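PDB 5BY3: BtGH115A from Bacteroides thetaiotaomicron, which acts as a family GH115 4-O-methyl-alpha-glucuronidase, a glycoside hydrolase with specificity for decorated arabinogalactans. Local coordinates for residues D705-T710 and E764-D769; Y723-R728 and K733-R738. All blocks are in the same frame, centred on the assembly; numbering follows the deposited sequence.

Overall arrangement
Both contacts lie within the C-terminal domain of the family, with their centres about 14 Å apart. Interaction 1 is the more buried: a mainly apolar touch of Leu707, just before strand 708-713, with Gly765 and Val766, near strand 766-772 of a different sheet. Interaction 2 is partly buried and polar, a water and an amide joining the loop 723-728 to helix 730-738 that follows it. The two share a seam. Leu707 and Tyr723 are linked through their backbones, a salt bridge joins Lys706 to Glu724, and the phenol of Tyr723 reaches the backbone of Val766. The oily pairing thus sits between sheets, while the hydrated one lies between a loop and a helix.

Interaction 1: residues D705-T710 and E764-D769; sequences DKLRFT and EGVILD
Leu707 and Val766 meet through one methyl each, CD2 of Leu707 standing 4.2 Å from CG2 of Val766. The same leucine methyl presses on the backbone of the neighbouring residue, 3.5 Å from Gly765 O; Gly765 is the central residue of an inverse gamma turn, closed by the bond from Val766 N to Glu764 O. The valine is turned with CG1 anti to the backbone N (chi1 170°), which puts CG2 towards the 705-710 chain, where Arg708 O lies 4.1 Å from it. No hydrogen bond crosses here; the closest CA atoms, those of Leu707 and Val766, are 6.6 Å apart. Strand 708-713 belongs to a four-stranded antiparallel sheet and strand 766-772 to a second antiparallel one, an arrangement consistent with the beta-sandwich of the galactose-binding-like clan. Phe709 extends the apolar layer, resting on Ile694 and Leu696 of strand 689-696. Towards solvent the contact thins out. The Arg708 side chain points away from Val766 and is partly exposed, its guanidinium paired in a salt bridge with Asp763.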
loop_
_atom_site.group_PDB
_atom_site.type_symbol
_atom_site.label_atom_id
_atom_site.label_comp_id
_atom_site.label_asym_id
_atom_site.label_seq_id
_atom_site.Cartn_x
_atom_site.Cartn_y
_atom_site.Cartn_z
ATOM N N ASP A 705 25.376 -0.175 0.226
ATOM C CA ASP A 705 24.948 -1.550 0.439
ATOM C C ASP A 705 25.139 -1.838 1.923
ATOM O O ASP A 705 25.161 -2.985 2.342
ATOM C CB ASP A 705 25.809 -2.483 -0.435
ATOM C CG ASP A 705 26.029 -1.931 -1.869
ATOM O OD1 ASP A 705 25.016 -1.648 -2.577
ATOM O OD2 ASP A 705 27.215 -1.776 -2.281
ATOM N N LYS A 706 25.266 -0.803 2.748
ATOM C CA LYS A 706 25.782 -1.092 4.076
ATOM C C LYS A 706 24.946 -1.175 5.348
ATOM O O LYS A 706 24.987 -2.220 5.959
ATOM C CB LYS A 706 27.177 -0.502 4.281
ATOM C CG LYS A 706 28.268 -1.415 3.726
ATOM C CD LYS A 706 28.698 -2.477 4.747
ATOM C CE LYS A 706 28.082 -3.853 4.517
ATOM N NZ LYS A 706 28.602 -4.874 5.478
ATOM N N LEU A 707 24.220 -0.148 5.778
ATOM C CA LEU A 707 23.590 -0.166 7.173
ATOM C C LEU A 707 24.368 -0.738 8.376
ATOM O O LEU A 707 24.199 -1.923 8.748
ATOM C CB LEU A 707 22.201 -0.819 7.208
ATOM C CG LEU A 707 21.000 -0.121 6.563
ATOM C CD1 LEU A 707 19.775 -1.037 6.699
ATOM C CD2 LEU A 707 20.768 1.269 7.137
ATOM N N ARG A 708 25.164 0.105 9.029
ATOM C CA ARG A 708 25.829 -0.326 10.265
ATOM C C ARG A 708 25.910 0.694 11.417
ATOM O O ARG A 708 25.645 1.878 11.247
ATOM C CB ARG A 708 27.197 -0.951 9.946
ATOM C CG ARG A 708 28.205 -0.029 9.313
ATOM C CD ARG A 708 28.907 -0.707 8.160
ATOM N NE ARG A 708 28.992 0.294 7.116
ATOM C CZ ARG A 708 30.077 0.975 6.771
ATOM N NH1 ARG A 708 31.250 0.737 7.357
ATOM N NH2 ARG A 708 29.977 1.878 5.797
ATOM N N PHE A 709 26.237 0.196 12.601
ATOM C CA PHE A 709 26.372 1.018 13.795
ATOM C C PHE A 709 27.600 0.604 14.598
ATOM O O PHE A 709 28.242 -0.378 14.270
ATOM C CB PHE A 709 25.086 1.006 14.665
ATOM C CG PHE A 709 24.663 -0.359 15.162
ATOM C CD1 PHE A 709 23.796 -1.160 14.404
ATOM C CD2 PHE A 709 25.091 -0.829 16.411
ATOM C CE1 PHE A 709 23.390 -2.415 14.871
ATOM C CE2 PHE A 709 24.680 -2.081 16.891
ATOM C CZ PHE A 709 23.827 -2.876 16.120
ATOM N N THR A 710 27.956 1.386 15.614
ATOM C CA THR A 710 29.033 1.001 16.509
ATOM C C THR A 710 28.461 1.006 17.898
ATOM O O THR A 710 27.657 1.883 18.233
ATOM C CB THR A 710 30.264 1.930 16.445
ATOM O OG1 THR A 710 30.010 3.147 17.164
ATOM C CG2 THR A 710 30.688 2.229 15.003
ATOM N N GLU A 764 23.218 5.963 6.496
ATOM C CA GLU A 764 22.049 6.822 6.406
ATOM C C GLU A 764 20.818 6.362 7.227
ATOM O O GLU A 764 20.616 6.861 8.354
ATOM C CB GLU A 764 21.713 7.123 4.943
ATOM C CG GLU A 764 21.015 8.469 4.754
ATOM C CD GLU A 764 21.446 9.201 3.492
ATOM O OE1 GLU A 764 22.632 9.113 3.119
ATOM O OE2 GLU A 764 20.602 9.880 2.873
ATOM N N GLY A 765 20.024 5.421 6.711
ATOM C CA GLY A 765 18.680 5.171 7.281
ATOM C C GLY A 765 18.613 4.150 8.405
ATOM O O GLY A 765 17.994 3.081 8.246
ATOM N N VAL A 766 19.259 4.490 9.530
ATOM C CA VAL A 766 19.426 3.604 10.698
ATOM C C VAL A 766 18.344 3.952 11.689
ATOM O O VAL A 766 18.286 5.102 12.177
ATOM C CB VAL A 766 20.774 3.844 11.397
ATOM C CG1 VAL A 766 20.871 3.115 12.731
ATOM C CG2 VAL A 766 21.923 3.467 10.472
ATOM N N ILE A 767 17.475 2.992 11.995
ATOM C CA ILE A 767 16.362 3.349 12.853
ATOM C C ILE A 767 16.324 2.398 14.015
ATOM O O ILE A 767 16.077 1.198 13.826
ATOM C CB ILE A 767 15.024 3.380 12.089
ATOM C CG1 ILE A 767 15.036 4.497 11.066
ATOM C CG2 ILE A 767 13.860 3.623 13.035
ATOM C CD1 ILE A 767 14.449 4.070 9.738
ATOM N N LEU A 768 16.584 2.955 15.201
ATOM C CA LEU A 768 16.584 2.206 16.449
ATOM C C LEU A 768 15.172 2.025 16.976
ATOM O O LEU A 768 14.371 2.957 16.950
ATOM C CB LEU A 768 17.486 2.888 17.498
ATOM C CG LEU A 768 17.623 2.156 18.852
ATOM C CD1 LEU A 768 18.412 0.853 18.781
ATOM C CD2 LEU A 768 18.199 3.070 19.928
ATOM N N ASP A 769 14.889 0.819 17.459
ATOM C CA ASP A 769 13.589 0.458 18.038
ATOM C C ASP A 769 13.742 0.182 19.522
ATOM O O ASP A 769 13.165 0.881 20.318
ATOM C CB ASP A 769 12.979 -0.767 17.327
ATOM C CG ASP A 769 11.463 -0.818 17.439
ATOM O OD1 ASP A 769 10.907 0.226 17.771
ATOM O OD2 ASP A 769 10.814 -1.866 17.167
#

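Interaction 2: residues Y723-R728 and K733-R738; sequences YETKGR and KENVLR
Thr725 lays its methyl against the amide nitrogen of Asn735, CG2 to ND2 being 3.4 Å, the two side chains approaching from opposite directions. The threonine hydroxyl turns off beside that methyl, lodged between its own backbone N and carbonyl carbon (chi1 58°), and meets a water 2.9 Å from OG1. This water also accepts from Asn735 ND2 at 2.8 Å, so it bridges loop and helix where no direct hydrogen bond forms. The other end of the amide is held as well: Asn735 OD1 takes a bond from Arg738 NH2, 3.0 Å long and bent to 131° at the hydrogen. The donor lies in the carbonyl plane, although the oxygen sits 24° out of the guanidinium plane. Arg738 is itself steadied, with Glu734 CB 3.4 Å above the plane of its guanidinium, offset toward the rim, and NE bonded to Gln740 O. A leucine in place of Asn735 would probably leave the bridging water without its amide donor and Arg738 NH2 without this acceptor. At the other end of the contact the extended Lys733 side chain passes the loop, CE lying 3.8 Å from Arg728 O, on its way to a salt bridge with Glu508. The arrangement joins the loop after strand 719-722 to helix 730-738, a short strand-loop-helix connection. With the nitrogen and the oxygen of the buried amide each given a partner, its orientation is probably fixed, and across these two segments the polar link passes through a water.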
loop_
_atom_site.group_PDB
_atom_site.type_symbol
_atom_site.label_atom_id
_atom_site.label_comp_id
_atom_site.label_asym_id
_atom_site.label_seq_id
_atom_site.Cartn_x
_atom_site.Cartn_y
_atom_site.Cartn_z
ATOM N N TYR A 723 23.844 -4.792 9.722
ATOM C CA TYR A 723 22.554 -5.498 9.837
ATOM C C TYR A 723 21.712 -5.425 8.585
ATOM O O TYR A 723 20.554 -5.851 8.605
ATOM C CB TYR A 723 21.726 -5.051 11.075
ATOM C CG TYR A 723 21.234 -3.629 11.000
ATOM C CD1 TYR A 723 22.058 -2.559 11.374
ATOM C CD2 TYR A 723 19.943 -3.338 10.529
ATOM C CE1 TYR A 723 21.613 -1.244 11.275
ATOM C CE2 TYR A 723 19.492 -2.025 10.417
ATOM C CZ TYR A 723 20.330 -0.988 10.803
ATOM O OH TYR A 723 19.876 0.295 10.710
ATOM N N GLU A 724 22.283 -4.905 7.496
ATOM C CA GLU A 724 21.641 -5.008 6.187
ATOM C C GLU A 724 21.603 -6.511 5.879
ATOM O O GLU A 724 22.400 -7.259 6.426
ATOM C CB GLU A 724 22.374 -4.179 5.101
ATOM C CG GLU A 724 23.567 -4.838 4.381
ATOM C CD GLU A 724 24.796 -5.147 5.254
ATOM O OE1 GLU A 724 24.920 -4.632 6.378
ATOM O OE2 GLU A 724 25.674 -5.932 4.807
ATOM N N THR A 725 20.621 -6.934 5.085
ATOM C CA THR A 725 20.549 -8.280 4.559
ATOM C C THR A 725 20.645 -8.188 3.028
ATOM O O THR A 725 20.450 -7.083 2.429
ATOM C CB THR A 725 19.199 -8.975 4.910
ATOM O OG1 THR A 725 18.127 -8.193 4.393
ATOM C CG2 THR A 725 19.002 -9.139 6.364
ATOM N N LYS A 726 20.876 -9.358 2.407
ATOM C CA LYS A 726 21.034 -9.499 0.954
ATOM C C LYS A 726 20.062 -10.544 0.466
ATOM O O LYS A 726 19.948 -11.610 1.067
ATOM C CB LYS A 726 22.473 -9.945 0.570
ATOM C CG LYS A 726 23.633 -9.016 0.972
ATOM C CD LYS A 726 23.604 -7.672 0.236
ATOM C CE LYS A 726 24.658 -6.714 0.776
ATOM N NZ LYS A 726 24.129 -5.322 0.782
ATOM N N GLY A 727 19.374 -10.249 -0.632
ATOM C CA GLY A 727 18.373 -11.139 -1.158
ATOM C C GLY A 727 17.358 -11.606 -0.117
ATOM O O GLY A 727 17.030 -10.894 0.862
ATOM N N ARG A 728 16.828 -12.792 -0.354
ATOM C CA ARG A 728 15.836 -13.374 0.524
ATOM C C ARG A 728 16.455 -14.523 1.346
ATOM O O ARG A 728 16.072 -15.683 1.197
ATOM C CB ARG A 728 14.633 -13.834 -0.294
ATOM C CG ARG A 728 14.213 -12.845 -1.389
ATOM C CD ARG A 728 12.730 -12.814 -1.695
ATOM N NE ARG A 728 12.231 -14.073 -2.277
ATOM C CZ ARG A 728 12.332 -14.415 -3.554
ATOM N NH1 ARG A 728 12.954 -13.617 -4.417
ATOM N NH2 ARG A 728 11.853 -15.559 -3.982
ATOM N N LYS A 733 14.278 -13.341 6.284
ATOM C CA LYS A 733 12.971 -13.984 6.434
ATOM C C LYS A 733 12.504 -13.731 7.855
ATOM O O LYS A 733 11.379 -13.337 8.071
ATOM C CB LYS A 733 13.047 -15.495 6.141
ATOM C CG LYS A 733 12.975 -15.835 4.655
ATOM C CD LYS A 733 13.267 -17.306 4.422
ATOM C CE LYS A 733 13.282 -17.667 2.933
ATOM N NZ LYS A 733 13.696 -19.097 2.756
ATOM N N GLU A 734 13.404 -13.966 8.796
ATOM C CA GLU A 734 13.246 -13.656 10.196
ATOM C C GLU A 734 12.893 -12.185 10.355
ATOM O O GLU A 734 11.935 -11.861 11.059
ATOM C CB GLU A 734 14.557 -13.973 10.936
ATOM C CG GLU A 734 14.567 -15.214 11.811
ATOM C CD GLU A 734 13.675 -16.328 11.288
ATOM O OE1 GLU A 734 14.030 -16.917 10.251
ATOM O OE2 GLU A 734 12.622 -16.619 11.904
ATOM N N ASN A 735 13.665 -11.313 9.696
ATOM C CA ASN A 735 13.521 -9.876 9.837
ATOM C C ASN A 735 12.075 -9.464 9.519
ATOM O O ASN A 735 11.441 -8.857 10.335
ATOM C CB ASN A 735 14.502 -9.118 8.917
ATOM C CG ASN A 735 15.932 -8.970 9.510
ATOM O OD1 ASN A 735 16.279 -9.516 10.582
ATOM N ND2 ASN A 735 16.771 -8.206 8.790
ATOM N N VAL A 736 11.552 -9.799 8.350
ATOM C CA VAL A 736 10.265 -9.255 7.906
ATOM C C VAL A 736 9.028 -9.848 8.611
ATOM O O VAL A 736 8.000 -9.213 8.666
ATOM C CB VAL A 736 10.106 -9.379 6.379
ATOM C CG1 VAL A 736 11.154 -8.529 5.676
ATOM C CG2 VAL A 736 10.189 -10.835 5.924
ATOM N N LEU A 737 9.141 -11.062 9.149
ATOM C CA LEU A 737 8.068 -11.661 9.924
ATOM C C LEU A 737 7.819 -10.917 11.256
ATOM O O LEU A 737 6.665 -10.798 11.689
ATOM C CB LEU A 737 8.370 -13.146 10.219
ATOM C CG LEU A 737 8.130 -14.220 9.134
ATOM C CD1 LEU A 737 8.648 -15.620 9.510
ATOM C CD2 LEU A 737 6.677 -14.334 8.673
ATOM N N ARG A 738 8.898 -10.453 11.895
ATOM C CA ARG A 738 8.849 -9.847 13.220
ATOM C C ARG A 738 9.024 -8.323 13.169
ATOM O O ARG A 738 8.948 -7.646 14.191
ATOM C CB ARG A 738 9.902 -10.487 14.161
ATOM C CG ARG A 738 11.316 -10.127 13.796
ATOM C CD ARG A 738 12.340 -11.007 14.454
ATOM N NE ARG A 738 13.579 -10.692 13.801
ATOM C CZ ARG A 738 14.645 -11.491 13.723
ATOM N NH1 ARG A 738 14.654 -12.697 14.305
ATOM N NH2 ARG A 738 15.701 -11.058 13.047
HETATM O O HOH W 1 16.280 -7.026 6.330
#